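Local atomic coordinates of SidF, inhibitor of growth family, member 3 (Legionella pneumophila subsp. pneumophila, PDB entry 4FYF), a protein that probably acts as a phosphatidylinositol phosphate phosphatase, removing a phosphate group from the inositol headgroup of phosphoinositide lipids. Residues 30-35 with 704-709; 47-52 with 179-184. The protein carries 1 engineered substitution. All coordinates share one frame; numbering follows the deposited sequence.

Overall arrangement
Both interactions are largely buried and lie on the same side of the chain's centre, their own centres about 13 Å apart. Interaction 1 sets the loop before strand 39-42 against helix 701-712 through van der Waals contacts made by side chains, some of them against backbone carbonyls, with no hydrogen bond between its two segments. Interaction 2 joins strand 50-55 to the start of strand 184-189 by parallel backbone pairing, and its outer end, at Gly-48, reaches the surface. The two meet where the OH of Tyr-32 lies 2.7 Å from OD2 of Asp-183, probably a hydrogen bond, and where the Tyr-32 ring and Leu-706 pack on Val-52. Along the chain, interaction 2 is nested within the loop closed by interaction 1.

Interaction 1. Residues 30-35 with 704-709; sequences LAYGYP and QALHHT
Thr-709 presents its methyl group to the loop of residues 30-35, and Tyr-32 is its main neighbour there. CG2 of Thr-709 lies 4.0 Å from CD1 of the Tyr-32 ring, approaching obliquely. CG2 of Thr-709 is also 4.0 Å from the carbonyl O of Ala-31. This orientation follows from the threonine torsion (chi1 -62°), which sets CG2 anti to the backbone N and turns the hydroxyl back along the helix. There OG1 of Thr-709 binds the carbonyl O of Ala-705, one turn earlier, at 2.8 Å. It stands 37° out of the carbonyl plane, while the backbone N of Thr-709 reaches this oxygen from the other face, so two bonds grip the one acceptor.

Leu-706, on the same side of the helix, adds a second apolar contact: its CD2 comes within 4.3 Å of CD1 of Tyr-32, also obliquely. Leu-30 flanks the tyrosine, with CG 4.3 Å above the ring plane and displaced toward the rim, and its CD2 reaches the carbonyl O of Thr-709 at 4.1 Å. The ring is therefore bordered by aliphatic groups from both segments, while its OH is hydrogen-bonded to Asp-183. NH1 of Arg-38 spans the junction, hydrogen-bonded to both the carbonyl O of Tyr-32 and OG1 of Thr-709. The arrangement is an aromatic side chain of an irregular loop packed on two helix residues one turn apart, joining the N-terminal part of the chain to helix 701-712, near the C-terminal end of the chain, beside strand 50-55 of the six-stranded mixed sheet.

Interaction 2. Residues 47-52 with 179-184; sequences DGKQVV and SHNRDT
A water molecule joins the two segments where their backbones begin to pair. It accepts a hydrogen bond from the backbone N of Gln-50 at 2.9 Å and donates one to OD1 of Asp-183 at 2.7 Å, with a weak third bond to the carbonyl O of Arg-182. The carboxylate of Asp-183 leans over Gln-50, OD1 of Asp-183 lying 3.4 Å from CB of Gln-50. With CG beside the backbone N (chi1 -63°), Asp-183 can give OD1 to the water while OD2 bonds the OH of Tyr-32.

Direct pairing follows. The N of Thr-184 donates to the O of Gln-50 at 3.0 Å, within the carbonyl plane, and the N of Val-52 donates to the O of Thr-184 at 2.9 Å, nearly in line with the carbonyl bond. Thr-184 thus bonds to the residues flanking Val-51, the pattern of a parallel bridge. Farther out, the aliphatic CD of Lys-49 rests 3.7 Å from ND2 of Asn-181.

Strand 50-55 is thereby placed between strand 39-42 and strand 184-189 in the mixed sheet; Val-51 and Thr-184 share the face covered by helix 9-16, touching Leu-16 and Tyr-12 respectively.

Interaction 1. Residues 30-35 with 704-709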
# COMPACT_ATOMS: atom_id res chain seq x y z
N LEU A 30 -1.59 -22.19 -2.01
CA LEU A 30 -2.69 -21.52 -2.65
C LEU A 30 -2.67 -21.90 -4.12
O LEU A 30 -1.57 -22.01 -4.69
CB LEU A 30 -2.44 -19.99 -2.56
CG LEU A 30 -3.59 -19.08 -2.94
CD1 LEU A 30 -4.78 -19.55 -2.10
CD2 LEU A 30 -3.22 -17.64 -2.63
N ALA A 31 -3.83 -22.06 -4.73
CA ALA A 31 -3.88 -22.23 -6.18
C ALA A 31 -3.88 -20.89 -6.96
O ALA A 31 -4.74 -20.05 -6.76
CB ALA A 31 -5.05 -23.10 -6.57
N TYR A 32 -2.90 -20.72 -7.82
CA TYR A 32 -2.70 -19.54 -8.68
C TYR A 32 -3.01 -19.72 -10.18
O TYR A 32 -3.12 -18.71 -10.92
CB TYR A 32 -1.25 -19.09 -8.59
CG TYR A 32 -0.87 -18.47 -7.28
CD1 TYR A 32 -1.13 -17.12 -7.02
CD2 TYR A 32 -0.21 -19.21 -6.30
CE1 TYR A 32 -0.76 -16.52 -5.81
CE2 TYR A 32 0.17 -18.61 -5.08
CZ TYR A 32 -0.10 -17.26 -4.84
OH TYR A 32 0.30 -16.67 -3.63
N GLY A 33 -3.10 -20.99 -10.61
CA GLY A 33 -3.35 -21.37 -11.99
C GLY A 33 -2.34 -20.79 -12.97
O GLY A 33 -1.21 -20.43 -12.57
N TYR A 34 -2.72 -20.69 -14.26
CA TYR A 34 -1.79 -20.35 -15.31
C TYR A 34 -0.44 -21.13 -15.16
O TYR A 34 0.64 -20.52 -15.01
CB TYR A 34 -1.55 -18.84 -15.28
CG TYR A 34 -2.81 -18.01 -15.36
CD1 TYR A 34 -3.32 -17.63 -16.62
CD2 TYR A 34 -3.49 -17.59 -14.19
CE1 TYR A 34 -4.48 -16.89 -16.72
CE2 TYR A 34 -4.67 -16.86 -14.29
CZ TYR A 34 -5.16 -16.49 -15.55
OH TYR A 34 -6.32 -15.73 -15.67
N PRO A 35 -0.47 -22.47 -15.18
CA PRO A 35 0.82 -23.18 -15.02
C PRO A 35 1.88 -22.76 -16.08
O PRO A 35 1.53 -22.43 -17.24
CB PRO A 35 0.45 -24.69 -15.22
CG PRO A 35 -0.80 -24.67 -16.05
CD PRO A 35 -1.53 -23.36 -15.73
N GLN A 704 -0.82 -6.81 -9.93
CA GLN A 704 -2.17 -6.62 -9.43
C GLN A 704 -3.02 -7.91 -9.52
O GLN A 704 -3.72 -8.21 -8.56
CB GLN A 704 -2.88 -5.48 -10.18
CG GLN A 704 -2.30 -4.07 -9.91
CD GLN A 704 -2.98 -2.97 -10.76
OE1 GLN A 704 -2.31 -2.24 -11.52
NE2 GLN A 704 -4.30 -2.86 -10.67
N ALA A 705 -2.94 -8.69 -10.62
CA ALA A 705 -3.78 -9.89 -10.69
C ALA A 705 -3.28 -10.90 -9.71
O ALA A 705 -4.10 -11.52 -9.03
CB ALA A 705 -4.02 -10.45 -12.10
N LEU A 706 -1.96 -11.00 -9.58
CA LEU A 706 -1.36 -11.88 -8.57
C LEU A 706 -1.75 -11.50 -7.14
O LEU A 706 -2.17 -12.34 -6.39
CB LEU A 706 0.16 -11.80 -8.61
CG LEU A 706 0.94 -12.58 -9.63
CD1 LEU A 706 2.40 -12.34 -9.24
CD2 LEU A 706 0.57 -14.07 -9.56
N HIS A 707 -1.57 -10.22 -6.77
CA HIS A 707 -1.97 -9.70 -5.50
C HIS A 707 -3.40 -9.97 -5.22
O HIS A 707 -3.74 -10.36 -4.14
CB HIS A 707 -1.70 -8.21 -5.46
CG HIS A 707 -2.23 -7.50 -4.24
ND1 HIS A 707 -1.61 -7.55 -3.03
CD2 HIS A 707 -3.36 -6.70 -4.07
CE1 HIS A 707 -2.30 -6.80 -2.14
NE2 HIS A 707 -3.37 -6.29 -2.77
N HIS A 708 -4.27 -9.76 -6.20
CA HIS A 708 -5.70 -9.99 -6.01
C HIS A 708 -5.94 -11.45 -5.79
O HIS A 708 -6.83 -11.83 -5.00
CB HIS A 708 -6.50 -9.44 -7.23
CG HIS A 708 -7.95 -9.30 -6.99
ND1 HIS A 708 -8.81 -10.38 -6.98
CD2 HIS A 708 -8.74 -8.16 -6.76
CE1 HIS A 708 -10.08 -9.95 -6.77
NE2 HIS A 708 -10.04 -8.57 -6.65
N THR A 709 -5.16 -12.32 -6.46
CA THR A 709 -5.48 -13.73 -6.37
C THR A 709 -5.18 -14.20 -4.93
O THR A 709 -5.95 -15.02 -4.33
CB THR A 709 -4.67 -14.60 -7.37
OG1 THR A 709 -4.99 -14.19 -8.71
CG2 THR A 709 -4.96 -16.12 -7.18

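Interaction 2. Residues 47-52 with 179-184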
# COMPACT_ATOMS: atom_id res chain seq x y z
N ASP A 47 12.30 -20.18 5.94
CA ASP A 47 11.79 -21.54 5.90
C ASP A 47 10.27 -21.53 5.89
O ASP A 47 9.65 -20.71 6.60
CB ASP A 47 12.29 -22.27 7.15
CG ASP A 47 12.10 -23.79 7.08
OD1 ASP A 47 12.95 -24.51 7.66
OD2 ASP A 47 11.12 -24.27 6.47
N GLY A 48 9.67 -22.40 5.06
CA GLY A 48 8.20 -22.46 4.87
C GLY A 48 7.51 -21.29 4.13
O GLY A 48 6.28 -21.26 4.01
N LYS A 49 8.29 -20.32 3.65
CA LYS A 49 7.79 -19.23 2.82
C LYS A 49 8.04 -19.49 1.32
O LYS A 49 9.04 -20.12 0.94
CB LYS A 49 8.41 -17.89 3.24
CG LYS A 49 7.63 -17.03 4.21
CD LYS A 49 7.07 -17.74 5.43
CE LYS A 49 6.67 -16.73 6.49
NZ LYS A 49 6.66 -15.31 6.00
N GLN A 50 7.12 -18.99 0.49
CA GLN A 50 7.11 -19.23 -0.94
C GLN A 50 7.07 -17.93 -1.74
O GLN A 50 6.66 -16.86 -1.25
CB GLN A 50 5.95 -20.19 -1.33
CG GLN A 50 6.16 -21.61 -0.77
CD GLN A 50 5.04 -22.63 -1.11
OE1 GLN A 50 4.22 -22.41 -2.01
NE2 GLN A 50 5.04 -23.77 -0.42
N VAL A 51 7.45 -18.06 -3.00
CA VAL A 51 7.56 -16.95 -3.91
C VAL A 51 6.84 -17.32 -5.23
O VAL A 51 7.11 -18.38 -5.79
CB VAL A 51 9.06 -16.73 -4.16
CG1 VAL A 51 9.31 -15.55 -5.06
CG2 VAL A 51 9.79 -16.54 -2.85
N VAL A 52 5.97 -16.44 -5.72
CA VAL A 52 5.40 -16.64 -7.02
C VAL A 52 6.03 -15.63 -7.96
O VAL A 52 5.96 -14.43 -7.71
CB VAL A 52 3.90 -16.38 -7.02
CG1 VAL A 52 3.34 -16.81 -8.36
CG2 VAL A 52 3.23 -17.18 -5.91
N SER A 179 -4.32 -15.17 4.22
CA SER A 179 -3.49 -14.24 4.98
C SER A 179 -2.73 -14.86 6.15
O SER A 179 -2.14 -14.15 6.93
CB SER A 179 -4.36 -13.12 5.51
OG SER A 179 -5.39 -13.71 6.27
N HIS A 180 -2.76 -16.19 6.28
CA HIS A 180 -2.06 -16.88 7.36
C HIS A 180 -0.67 -17.23 6.89
O HIS A 180 0.27 -17.29 7.71
CB HIS A 180 -2.86 -18.11 7.81
CG HIS A 180 -2.18 -18.98 8.88
ND1 HIS A 180 -1.14 -19.80 8.61
CD2 HIS A 180 -2.48 -19.16 10.23
CE1 HIS A 180 -0.77 -20.46 9.73
NE2 HIS A 180 -1.59 -20.07 10.73
N ASN A 181 -0.49 -17.45 5.59
CA ASN A 181 0.85 -17.75 5.08
C ASN A 181 1.14 -17.11 3.72
O ASN A 181 1.30 -17.81 2.72
CB ASN A 181 1.12 -19.28 5.07
CG ASN A 181 2.61 -19.62 5.31
OD1 ASN A 181 2.95 -20.76 5.71
ND2 ASN A 181 3.49 -18.65 5.08
N ARG A 182 1.23 -15.79 3.69
CA ARG A 182 1.23 -15.03 2.41
C ARG A 182 2.54 -15.12 1.60
O ARG A 182 3.65 -15.09 2.14
CB ARG A 182 0.80 -13.59 2.68
CG ARG A 182 -0.06 -12.94 1.60
CD ARG A 182 -1.01 -11.92 2.24
NE ARG A 182 -0.45 -11.38 3.50
CZ ARG A 182 -0.11 -10.10 3.73
NH1 ARG A 182 -0.28 -9.18 2.78
NH2 ARG A 182 0.41 -9.74 4.92
N ASP A 183 2.43 -15.25 0.29
CA ASP A 183 3.60 -15.41 -0.54
C ASP A 183 4.21 -14.10 -1.04
O ASP A 183 3.47 -13.14 -1.28
CB ASP A 183 3.23 -16.25 -1.75
CG ASP A 183 2.77 -17.69 -1.41
OD1 ASP A 183 3.26 -18.29 -0.43
OD2 ASP A 183 1.89 -18.22 -2.16
N THR A 184 5.53 -14.06 -1.27
CA THR A 184 6.11 -12.96 -2.03
C THR A 184 5.71 -13.04 -3.51
O THR A 184 5.73 -14.10 -4.09
CB THR A 184 7.66 -12.94 -1.98
OG1 THR A 184 8.08 -12.69 -0.63
CG2 THR A 184 8.19 -11.81 -2.82
O HOH W 1 4.78 -17.80 1.73